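PDB 1ZXJ: uncharacterized protein MG377 homolog from Mycoplasma pneumoniae, which is of unknown function but may act as a molecular chaperone. Local coordinates for residues S166-Y169 with E170-Q174; V199-T202 with I203-K207. One frame throughout, in Å; residues are numbered along the deposited sequence.

Interaction 1 (S166-Y169 with E170-Q174)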
# COMPACT_ATOMS: atom_id res chain seq x y z
N SER A 166 -10.31 -4.72 -17.62
CA SER A 166 -10.32 -5.48 -18.85
C SER A 166 -9.17 -6.47 -18.90
O SER A 166 -9.39 -7.66 -19.13
CB SER A 166 -10.25 -4.54 -20.04
OG SER A 166 -11.35 -3.66 -20.01
N LEU A 167 -7.96 -5.99 -18.68
CA LEU A 167 -6.79 -6.86 -18.70
C LEU A 167 -6.91 -8.01 -17.70
O LEU A 167 -6.29 -9.07 -17.87
CB LEU A 167 -5.53 -6.05 -18.42
CG LEU A 167 -5.20 -5.02 -19.51
CD1 LEU A 167 -4.12 -4.06 -19.02
CD2 LEU A 167 -4.76 -5.73 -20.77
N TYR A 168 -7.71 -7.81 -16.66
CA TYR A 168 -7.91 -8.83 -15.66
C TYR A 168 -8.81 -9.94 -16.17
O TYR A 168 -8.68 -11.09 -15.77
CB TYR A 168 -8.52 -8.24 -14.39
CG TYR A 168 -8.88 -9.29 -13.37
CD1 TYR A 168 -7.95 -10.25 -12.98
CD2 TYR A 168 -10.14 -9.32 -12.79
CE1 TYR A 168 -8.27 -11.22 -12.03
CE2 TYR A 168 -10.48 -10.28 -11.84
CZ TYR A 168 -9.54 -11.22 -11.47
OH TYR A 168 -9.87 -12.17 -10.52
N TYR A 169 -9.74 -9.57 -17.04
CA TYR A 169 -10.68 -10.52 -17.62
C TYR A 169 -10.00 -11.34 -18.72
O TYR A 169 -10.40 -12.46 -19.01
CB TYR A 169 -11.87 -9.76 -18.21
CG TYR A 169 -12.88 -10.60 -18.98
CD1 TYR A 169 -13.92 -11.26 -18.32
CD2 TYR A 169 -12.84 -10.66 -20.37
CE1 TYR A 169 -14.89 -11.95 -19.04
CE2 TYR A 169 -13.81 -11.35 -21.09
CZ TYR A 169 -14.83 -11.98 -20.42
OH TYR A 169 -15.82 -12.61 -21.14
N GLU A 170 -8.95 -10.77 -19.32
CA GLU A 170 -8.22 -11.46 -20.37
C GLU A 170 -7.35 -12.57 -19.81
O GLU A 170 -7.47 -13.72 -20.22
CB GLU A 170 -7.35 -10.49 -21.17
CG GLU A 170 -6.49 -11.19 -22.24
CD GLU A 170 -5.62 -10.24 -23.06
OE1 GLU A 170 -4.83 -10.74 -23.91
OE2 GLU A 170 -5.71 -9.01 -22.88
N LYS A 171 -6.47 -12.24 -18.87
CA LYS A 171 -5.59 -13.25 -18.29
C LYS A 171 -6.36 -14.22 -17.40
O LYS A 171 -5.98 -15.38 -17.26
CB LYS A 171 -4.45 -12.60 -17.49
CG LYS A 171 -3.45 -13.64 -16.96
CD LYS A 171 -2.13 -13.03 -16.46
CE LYS A 171 -1.19 -14.13 -15.93
NZ LYS A 171 0.18 -13.65 -15.59
N THR A 172 -7.44 -13.74 -16.81
CA THR A 172 -8.27 -14.60 -15.97
C THR A 172 -9.42 -15.02 -16.86
O THR A 172 -9.22 -15.36 -18.02
CB THR A 172 -8.80 -13.83 -14.75
OG1 THR A 172 -7.70 -13.40 -13.94
CG2 THR A 172 -9.69 -14.71 -13.92
N ASN A 173 -10.64 -15.00 -16.34
CA ASN A 173 -11.79 -15.34 -17.14
C ASN A 173 -13.07 -15.09 -16.38
O ASN A 173 -14.16 -15.11 -16.94
CB ASN A 173 -11.73 -16.80 -17.58
CG ASN A 173 -12.15 -16.98 -19.03
OD1 ASN A 173 -12.16 -18.10 -19.55
ND2 ASN A 173 -12.48 -15.88 -19.68
N GLN A 174 -12.94 -14.81 -15.09
CA GLN A 174 -14.13 -14.56 -14.29
C GLN A 174 -14.82 -13.25 -14.58
O GLN A 174 -14.27 -12.33 -15.18
CB GLN A 174 -13.82 -14.64 -12.80
CG GLN A 174 -12.47 -14.11 -12.39
CD GLN A 174 -11.61 -15.19 -11.76
OE1 GLN A 174 -10.54 -14.91 -11.23
NE2 GLN A 174 -12.07 -16.43 -11.84
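The C-terminal end of helix 158-171 brings Tyr168 and Tyr169 against the residues that lead the chain out of the helix, Thr172 to Gln174. Backbone bonds of the i to i+4 kind run on as far as Thr172, with one i to i+3 bond added. Ser166 O accepts from Glu170 N at 3.1 Å and also from Tyr169 N, so one carbonyl serves two amides of the last turns. The next bond, from Lys171 N to Leu167 O, is weak. Thr172 N still reaches Tyr168 O at 3.1 Å, the amide lying above the carbonyl plane, 42° out of it. Thr172 thus keeps a helical bond although it is the first residue to leave helical backbone angles.

The side chains follow the same change of course. With CG opposite its own backbone N (chi1 174°), the Tyr168 ring extends toward the emerging chain and lies across the Thr172 side chain. Thr172 CB makes an off-centre CH-pi contact with this ring, 4.3 Å from its centroid, while Thr172 OG1 approaches Tyr168 CE1 obliquely and lies 3.1 Å from Tyr168 O. Farther out, the phenol oxygen Tyr168 OH is modelled 2.9 Å from Gln174 OE1, but the position of that amide is doubtful. Tyr169 meets the exit segment differently: Gln174 O sits at the edge of its ring, near the ring plane, 3.3 Å from Tyr169 CD1. Both tyrosines also touch Val176 in the following loop, and Thr172 packs on Phe69. On another side of the helix, Leu167 and Glu170 run alongside one another, Leu167 CD2 lying 4.0 Å from Glu170 OE2 at the protein surface.

Interaction 2 (V199-T202 with I203-K207)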
# COMPACT_ATOMS: atom_id res chain seq x y z
N VAL A 199 2.52 4.44 -3.63
CA VAL A 199 3.67 3.69 -3.17
C VAL A 199 4.79 3.85 -4.18
O VAL A 199 5.89 4.26 -3.84
CB VAL A 199 3.34 2.20 -3.01
CG1 VAL A 199 4.61 1.38 -2.96
CG2 VAL A 199 2.57 2.00 -1.72
N LEU A 200 4.51 3.55 -5.43
CA LEU A 200 5.56 3.70 -6.42
C LEU A 200 6.09 5.13 -6.45
O LEU A 200 7.29 5.35 -6.66
CB LEU A 200 5.05 3.27 -7.79
CG LEU A 200 4.55 1.82 -7.82
CD1 LEU A 200 4.07 1.48 -9.23
CD2 LEU A 200 5.66 0.85 -7.39
N GLU A 201 5.20 6.09 -6.21
CA GLU A 201 5.54 7.51 -6.21
C GLU A 201 6.40 7.94 -5.02
O GLU A 201 7.33 8.73 -5.16
CB GLU A 201 4.25 8.34 -6.23
CG GLU A 201 3.69 8.59 -7.61
CD GLU A 201 4.58 9.51 -8.43
OE1 GLU A 201 5.31 10.32 -7.82
OE2 GLU A 201 4.52 9.44 -9.68
N THR A 202 6.06 7.43 -3.85
CA THR A 202 6.81 7.71 -2.64
C THR A 202 8.24 7.24 -2.91
O THR A 202 9.19 7.99 -2.77
CB THR A 202 6.20 6.98 -1.44
OG1 THR A 202 5.01 7.66 -1.03
CG2 THR A 202 7.16 6.93 -0.30
N ILE A 203 8.39 5.99 -3.33
CA ILE A 203 9.70 5.45 -3.64
C ILE A 203 10.46 6.28 -4.68
O ILE A 203 11.68 6.46 -4.59
CB ILE A 203 9.61 4.01 -4.15
CG1 ILE A 203 9.03 3.11 -3.06
CG2 ILE A 203 10.96 3.53 -4.57
CD1 ILE A 203 8.86 1.65 -3.45
N ASN A 204 9.76 6.80 -5.68
CA ASN A 204 10.43 7.57 -6.73
C ASN A 204 11.02 8.90 -6.24
O ASN A 204 11.85 9.49 -6.92
CB ASN A 204 9.46 7.86 -7.88
CG ASN A 204 10.12 8.58 -9.04
OD1 ASN A 204 11.02 8.05 -9.70
ND2 ASN A 204 9.69 9.81 -9.30
N HIS A 205 10.62 9.35 -5.06
CA HIS A 205 11.10 10.62 -4.55
C HIS A 205 12.23 10.58 -3.51
O HIS A 205 12.40 11.54 -2.77
CB HIS A 205 9.93 11.42 -3.97
CG HIS A 205 8.94 11.86 -5.01
ND1 HIS A 205 7.88 12.70 -4.73
CD2 HIS A 205 8.83 11.54 -6.32
CE1 HIS A 205 7.17 12.87 -5.83
NE2 HIS A 205 7.72 12.18 -6.81
N PHE A 206 12.98 9.49 -3.45
CA PHE A 206 14.06 9.41 -2.49
C PHE A 206 15.28 8.65 -2.99
O PHE A 206 15.16 7.83 -3.89
CB PHE A 206 13.59 8.72 -1.23
CG PHE A 206 12.49 9.43 -0.53
CD1 PHE A 206 11.19 9.25 -0.91
CD2 PHE A 206 12.76 10.21 0.59
CE1 PHE A 206 10.15 9.82 -0.21
CE2 PHE A 206 11.73 10.80 1.31
CZ PHE A 206 10.42 10.61 0.92
N LYS A 207 16.44 8.94 -2.41
CA LYS A 207 17.68 8.23 -2.73
C LYS A 207 17.81 7.18 -1.62
O LYS A 207 17.61 7.47 -0.44
CB LYS A 207 18.90 9.15 -2.63
CG LYS A 207 18.96 10.33 -3.57
CD LYS A 207 20.04 11.30 -3.04
CE LYS A 207 20.15 12.60 -3.83
NZ LYS A 207 20.79 12.41 -5.17
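Glu201 and His205 meet at the C-terminal turn of helix 183-204, where i to i+4 backbone bonding gives way to an i to i+3 bond at His205. The Glu201 chain bends at chi2 (-68°), turning its carboxylate toward the imidazole; Glu201 OE1 lies 3.2 Å from His205 NE2, the two planes being 82° apart, while OE2 forms a long, weak ion pair with Arg197. The same ring lies against the backbone, with Glu201 O over one face, offset toward the rim. His205 N bonds to Thr202 O at 3.0 Å and only weakly to Glu201 O. Before that, Ile203 N donates almost straight to Val199 O (3.1 Å). Along this flank Ile203 CD1 approaches Val199 CG1 at 4.3 Å.

Thr202 OG1 bonds to Met198 O one turn earlier, while its methyl CG2 approaches Phe206 CE1. The Thr202 side chain packs on Phe91 and Phe145, and the His205 ring meets Trp152 edge-to-face. Phe206, its CG lying opposite the carbonyl carbon (chi1 -62°), folds back toward the helix and presents a ring edge to the backbone: Thr202 O lies in the ring plane, 3.0 Å from Phe206 CD1.

Followed from the N terminus, the chain reaches interaction 1 at the end of helix 158-171, continues through the short helix 177-180, and enters helix 183-204, whose end carries interaction 2. Each contact joins residues three to six apart round the end of a helix, so neither closes a long loop; they stand in series, neither nested nor crossed. The centres of interactions 1 and 2 are about 29 Å apart and their nearest atoms about 14 Å apart, without touching. Interaction 1 joins a helix end to the surface loop leading toward 177-180. Interaction 2 lies deeper, against helices 74-98 and 129-152, and leads into strand 208-210, which pairs in parallel with strand 46-48.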